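Local coordinates for protein (auracyanin) (Chloroflexus aurantiacus, PDB 1QHQ) that carries electrons as a blue copper protein, probably serving as a soluble electron acceptor for the membrane-bound alternative complex III, at residues Gly54-Trp59 with Thr97-Ala102; Ala82-Pro87 with Cys122-His127. All blocks are in the same frame, centred on the assembly; numbering follows the deposited sequence.

Contact 1 of 2, residues Gly54-Trp59 with Thr97-Ala102; sequences GVQHNW and TAMLNA. With CU (copper (II) ion), chain B.
H57 and L100 form a single antiparallel hydrogen-bonded bridge between two oppositely directed segments, H57 N donating to L100 O (3.1 Å) and L100 N to H57 O (2.9 Å). At W59 the pairing continues differently: its O takes T97 N, whereas its N-H goes to the side-chain oxygen T97 OG1 (3.1 Å). With OG1 between backbone N and carbonyl carbon (chi1 65°), that hydroxyl can accept from W59 while donating to A98 O. M99 leaves its backbone with CG anti to N, then bends twice, laying SD against H57 C (3.4 Å) and CE against the amide carbon CG of N58 (3.5 Å). The N58 amide oxygen has its polar partner elsewhere, at T123 N. Q56 and N101 run side by side in the same direction, and one water joins Q56 NE2, N101 OD1 and M99 O. The A102 methyl packs on G54 CA (3.7 Å), and a second water links G54 O to A102 N. H57 CB points away from segment 97-102, and ND1 binds copper at 2.0 Å. A histidine ligand held through its backbone, followed by an asparagine bonded to the cysteine-ligand loop, is characteristic of the type I site of cupredoxins.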
loop_
_atom_site.group_PDB
_atom_site.type_symbol
_atom_site.label_atom_id
_atom_site.label_comp_id
_atom_site.label_asym_id
_atom_site.label_seq_id
_atom_site.Cartn_x
_atom_site.Cartn_y
_atom_site.Cartn_z
ATOM N N GLY A 54 -11.949 -12.805 -7.325
ATOM C CA GLY A 54 -12.891 -11.710 -7.507
ATOM C C GLY A 54 -12.801 -10.680 -6.401
ATOM O O GLY A 54 -13.688 -9.871 -6.159
ATOM N N VAL A 55 -11.612 -10.650 -5.727
ATOM C CA VAL A 55 -11.487 -9.840 -4.531
ATOM C C VAL A 55 -10.710 -8.537 -4.718
ATOM O O VAL A 55 -9.853 -8.426 -5.595
ATOM C CB VAL A 55 -10.898 -10.660 -3.358
ATOM C CG1 VAL A 55 -9.387 -10.802 -3.499
ATOM C CG2 VAL A 55 -11.300 -10.043 -2.031
ATOM N N GLN A 56 -11.087 -7.539 -3.980
ATOM C CA GLN A 56 -10.460 -6.233 -3.943
ATOM C C GLN A 56 -9.198 -6.193 -3.091
ATOM O O GLN A 56 -9.099 -6.870 -2.087
ATOM C CB GLN A 56 -11.443 -5.210 -3.377
ATOM C CG GLN A 56 -12.626 -4.976 -4.325
ATOM C CD GLN A 56 -13.777 -4.325 -3.575
ATOM O OE1 GLN A 56 -14.383 -4.995 -2.709
ATOM N NE2 GLN A 56 -14.044 -3.080 -3.830
ATOM N N HIS A 57 -8.284 -5.269 -3.469
ATOM C CA HIS A 57 -7.029 -5.120 -2.746
ATOM C C HIS A 57 -6.431 -3.714 -3.005
ATOM O O HIS A 57 -6.662 -3.108 -4.029
ATOM C CB HIS A 57 -5.967 -6.075 -3.268
ATOM C CG HIS A 57 -6.141 -7.544 -3.071
ATOM N ND1 HIS A 57 -6.261 -8.106 -1.809
ATOM C CD2 HIS A 57 -6.039 -8.562 -3.937
ATOM C CE1 HIS A 57 -6.293 -9.417 -1.933
ATOM N NE2 HIS A 57 -6.173 -9.738 -3.214
ATOM N N ASN A 58 -5.661 -3.291 -1.988
ATOM C CA ASN A 58 -4.905 -2.026 -2.199
ATOM C C ASN A 58 -3.495 -2.302 -1.652
ATOM O O ASN A 58 -3.147 -3.363 -1.241
ATOM C CB ASN A 58 -5.522 -0.824 -1.609
ATOM C CG ASN A 58 -5.546 -0.723 -0.112
ATOM O OD1 ASN A 58 -5.217 -1.732 0.537
ATOM N ND2 ASN A 58 -5.916 0.412 0.451
ATOM N N TRP A 59 -2.629 -1.294 -1.859
ATOM C CA TRP A 59 -1.253 -1.330 -1.328
ATOM C C TRP A 59 -1.075 -0.079 -0.478
ATOM O O TRP A 59 -1.311 1.064 -0.967
ATOM C CB TRP A 59 -0.248 -1.383 -2.449
ATOM C CG TRP A 59 1.199 -1.434 -2.007
ATOM C CD1 TRP A 59 1.908 -2.572 -1.797
ATOM C CD2 TRP A 59 2.081 -0.337 -1.764
ATOM N NE1 TRP A 59 3.222 -2.248 -1.430
ATOM C CE2 TRP A 59 3.298 -0.878 -1.375
ATOM C CE3 TRP A 59 1.915 1.054 -1.831
ATOM C CZ2 TRP A 59 4.429 -0.072 -1.115
ATOM C CZ3 TRP A 59 3.027 1.868 -1.528
ATOM C CH2 TRP A 59 4.234 1.292 -1.148
ATOM N N THR A 97 -2.384 3.091 -2.763
ATOM C CA THR A 97 -3.135 3.096 -4.022
ATOM C C THR A 97 -4.644 3.121 -3.644
ATOM O O THR A 97 -4.985 2.725 -2.533
ATOM C CB THR A 97 -2.916 1.845 -4.856
ATOM O OG1 THR A 97 -3.437 0.684 -4.147
ATOM C CG2 THR A 97 -1.460 1.530 -5.127
ATOM N N ALA A 98 -5.450 3.424 -4.631
ATOM C CA ALA A 98 -6.893 3.192 -4.515
ATOM C C ALA A 98 -7.113 1.688 -4.259
ATOM O O ALA A 98 -6.285 0.831 -4.479
ATOM C CB ALA A 98 -7.539 3.566 -5.843
ATOM N N MET A 99 -8.363 1.422 -3.840
ATOM C CA MET A 99 -8.777 0.019 -3.651
ATOM C C MET A 99 -9.231 -0.519 -5.016
ATOM O O MET A 99 -10.062 0.130 -5.655
ATOM C CB MET A 99 -9.933 0.018 -2.645
ATOM C CG MET A 99 -10.360 -1.410 -2.271
ATOM S SD MET A 99 -9.068 -2.318 -1.431
ATOM C CE MET A 99 -8.946 -1.468 0.113
ATOM N N LEU A 100 -8.602 -1.570 -5.468
ATOM C CA LEU A 100 -8.733 -2.042 -6.829
ATOM C C LEU A 100 -9.602 -3.301 -6.911
ATOM O O LEU A 100 -9.372 -4.249 -6.173
ATOM C CB LEU A 100 -7.314 -2.443 -7.350
ATOM C CG LEU A 100 -6.312 -1.270 -7.251
ATOM C CD1 LEU A 100 -4.942 -1.757 -7.681
ATOM C CD2 LEU A 100 -6.754 -0.101 -8.119
ATOM N N ASN A 101 -10.545 -3.289 -7.849
ATOM C CA ASN A 101 -11.367 -4.506 -8.043
ATOM C C ASN A 101 -10.462 -5.545 -8.666
ATOM O O ASN A 101 -9.396 -5.185 -9.249
ATOM C CB ASN A 101 -12.512 -4.157 -9.007
ATOM C CG ASN A 101 -13.486 -3.150 -8.456
ATOM O OD1 ASN A 101 -13.767 -3.089 -7.268
ATOM N ND2 ASN A 101 -13.963 -2.227 -9.318
ATOM N N ALA A 102 -10.777 -6.826 -8.574
ATOM C CA ALA A 102 -10.022 -7.818 -9.315
ATOM C C ALA A 102 -10.020 -7.432 -10.814
ATOM O O ALA A 102 -11.072 -7.074 -11.367
ATOM C CB ALA A 102 -10.728 -9.189 -9.180
HETATM CU CU CU B . -6.271 -7.186 -0.012
HETATM O O HOH W 1 -13.404 -6.985 -7.029
HETATM O O HOH W 2 -12.517 -1.311 -5.682
#

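Contact 2 of 2, residues Ala82-Pro87 with Cys122-His127; sequences ALFVPP and CTFPGH. With CU (copper (II) ion), chain B.
F84 and P125 meet because a chi1 of -57° puts F84 CG anti to its own carbonyl carbon, at P125 CD, and chi2 then turns the ring face to the proline; T123 OG1, lying between backbone N and carbonyl carbon (chi1 58°), is in turn directed at F84 O. The pyrrolidine crosses the phenyl ring at about a right angle, with P125 CG over the centre of one face, 3.4 Å from the centroid and almost on the ring normal, and P125 CD closest to the inner ring atom F84 CG (3.3 Å). This is a CH-pi contact in which the proline is the C-H donor. F84 also presents its edge to the face of F124 in a T-shaped pair, with centroids 5.5 Å apart and planes at 77°, where F84 CD2 comes nearest to F124 CE1. Next to these rings the hydroxyl bond T123 OG1 to F84 O is short (2.7 Å) and lies in the carbonyl plane, and P86 CD packs beside T123 OG1; T123 itself is buried against N73 and A76 of helix 66-77.

On the metal side, C122 SG binds copper at 2.2 Å and H127 ND1 at 2.0 Å, while H57 and M132 complete the site. F124 N donates a nearly straight bond to C122 SG (3.4 Å), the backbone O of F124 accepts H127 N, and F124 CB sits over the H127 ring toward the rim. F124 thus links C122 and H127, through its backbone, to F84, through its ring. The N-H directed at the thiolate sulphur would be expected to draw negative charge from it and so help to tune the reduction potential of the copper, while the hydroxyl bond and proline-aromatic packing join the loop to segment 82-87.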
loop_
_atom_site.group_PDB
_atom_site.type_symbol
_atom_site.label_atom_id
_atom_site.label_comp_id
_atom_site.label_asym_id
_atom_site.label_seq_id
_atom_site.Cartn_x
_atom_site.Cartn_y
_atom_site.Cartn_z
ATOM N N ALA A 82 -15.347 4.895 0.978
ATOM C CA ALA A 82 -14.234 4.985 0.026
ATOM C C ALA A 82 -13.652 3.615 -0.221
ATOM O O ALA A 82 -12.505 3.481 -0.666
ATOM C CB ALA A 82 -13.194 5.956 0.567
ATOM N N LEU A 83 -14.418 2.561 0.105
ATOM C CA LEU A 83 -13.961 1.204 -0.147
ATOM C C LEU A 83 -12.659 0.906 0.597
ATOM O O LEU A 83 -11.907 -0.021 0.209
ATOM C CB LEU A 83 -13.804 0.951 -1.638
ATOM C CG LEU A 83 -15.135 0.713 -2.395
ATOM C CD1 LEU A 83 -14.857 0.553 -3.881
ATOM C CD2 LEU A 83 -15.776 -0.564 -1.842
ATOM N N PHE A 84 -12.601 1.355 1.838
ATOM C CA PHE A 84 -11.682 0.865 2.840
ATOM C C PHE A 84 -10.234 1.260 2.578
ATOM O O PHE A 84 -9.310 0.548 3.019
ATOM C CB PHE A 84 -11.839 -0.644 3.046
ATOM C CG PHE A 84 -13.256 -1.061 3.424
ATOM C CD1 PHE A 84 -13.754 -0.814 4.680
ATOM C CD2 PHE A 84 -14.058 -1.683 2.482
ATOM C CE1 PHE A 84 -15.052 -1.187 5.018
ATOM C CE2 PHE A 84 -15.354 -2.062 2.807
ATOM C CZ PHE A 84 -15.829 -1.843 4.084
ATOM N N VAL A 85 -10.019 2.360 1.869
ATOM C CA VAL A 85 -8.649 2.926 1.806
ATOM C C VAL A 85 -8.491 3.727 3.105
ATOM O O VAL A 85 -9.497 4.092 3.727
ATOM C CB VAL A 85 -8.469 3.899 0.629
ATOM C CG1 VAL A 85 -8.520 3.150 -0.702
ATOM C CG2 VAL A 85 -9.512 5.009 0.667
ATOM N N PRO A 86 -7.277 3.987 3.526
ATOM C CA PRO A 86 -7.068 4.920 4.641
ATOM C C PRO A 86 -7.706 6.245 4.291
ATOM O O PRO A 86 -7.641 6.697 3.142
ATOM C CB PRO A 86 -5.532 5.067 4.672
ATOM C CG PRO A 86 -5.026 3.822 4.039
ATOM C CD PRO A 86 -6.020 3.517 2.915
ATOM N N PRO A 87 -8.386 6.888 5.231
ATOM C CA PRO A 87 -8.883 8.229 5.059
ATOM C C PRO A 87 -7.721 9.185 4.797
ATOM O O PRO A 87 -6.593 8.927 5.241
ATOM C CB PRO A 87 -9.524 8.557 6.414
ATOM C CG PRO A 87 -9.935 7.208 6.934
ATOM C CD PRO A 87 -8.774 6.298 6.543
ATOM N N CYS A 122 -2.428 -4.445 2.965
ATOM C CA CYS A 122 -3.674 -4.174 2.261
ATOM C C CYS A 122 -4.711 -3.831 3.357
ATOM O O CYS A 122 -4.686 -4.512 4.391
ATOM C CB CYS A 122 -4.112 -5.366 1.462
ATOM S SG CYS A 122 -5.791 -5.192 0.771
ATOM N N THR A 123 -5.504 -2.817 3.165
ATOM C CA THR A 123 -6.489 -2.439 4.164
ATOM C C THR A 123 -7.905 -2.920 3.864
ATOM O O THR A 123 -8.784 -2.567 4.670
ATOM C CB THR A 123 -6.510 -0.945 4.455
ATOM O OG1 THR A 123 -6.757 -0.165 3.286
ATOM C CG2 THR A 123 -5.161 -0.555 5.084
ATOM N N PHE A 124 -8.089 -3.723 2.836
ATOM C CA PHE A 124 -9.502 -4.245 2.666
ATOM C C PHE A 124 -9.798 -5.083 3.918
ATOM O O PHE A 124 -8.948 -5.820 4.367
ATOM C CB PHE A 124 -9.526 -5.129 1.425
ATOM C CG PHE A 124 -10.983 -5.372 1.051
ATOM C CD1 PHE A 124 -11.709 -4.415 0.400
ATOM C CD2 PHE A 124 -11.591 -6.527 1.537
ATOM C CE1 PHE A 124 -13.057 -4.627 0.129
ATOM C CE2 PHE A 124 -12.938 -6.729 1.277
ATOM C CZ PHE A 124 -13.667 -5.783 0.585
ATOM N N PRO A 125 -10.985 -4.917 4.479
ATOM C CA PRO A 125 -11.344 -5.615 5.719
ATOM C C PRO A 125 -10.914 -7.043 5.780
ATOM O O PRO A 125 -11.167 -7.861 4.909
ATOM C CB PRO A 125 -12.878 -5.511 5.735
ATOM C CG PRO A 125 -13.165 -4.253 5.013
ATOM C CD PRO A 125 -12.091 -4.127 3.937
ATOM N N GLY A 126 -10.165 -7.393 6.870
ATOM C CA GLY A 126 -9.682 -8.728 7.043
ATOM C C GLY A 126 -8.382 -9.118 6.433
ATOM O O GLY A 126 -7.737 -10.102 6.833
ATOM N N HIS A 127 -7.928 -8.436 5.347
ATOM C CA HIS A 127 -6.747 -8.888 4.646
ATOM C C HIS A 127 -5.460 -8.725 5.441
ATOM O O HIS A 127 -4.637 -9.634 5.427
ATOM C CB HIS A 127 -6.667 -8.093 3.306
ATOM C CG HIS A 127 -7.742 -8.553 2.363
ATOM N ND1 HIS A 127 -7.669 -8.267 0.990
ATOM C CD2 HIS A 127 -8.864 -9.276 2.513
ATOM C CE1 HIS A 127 -8.714 -8.833 0.372
ATOM N NE2 HIS A 127 -9.416 -9.434 1.263
HETATM CU CU CU B . -6.271 -7.186 -0.012
#

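Overall arrangement
The centres of contacts 1 and 2 lie about 9 Å apart, and both reach the same copper ion. Their segments alternate along the chain, in the order 54-59, 82-87, 97-102, 122-127. All four lie in loops of the cupredoxin fold: 54-59 leads into strand 60-62; segment 82-87 comes between helix 66-77 and strand 93-96; segment 97-102 passes from strand 93-96 of the five-stranded sheet to 104-111 of the other; and 122-127 joins strands 116-121 and 133-139. The N58-T123 bond joins the contacts directly, and Q56 packs on F124. H57 is thereby brought to the ligands that follow strand 116-121, C122, H127 and M132, in one electron-transfer centre.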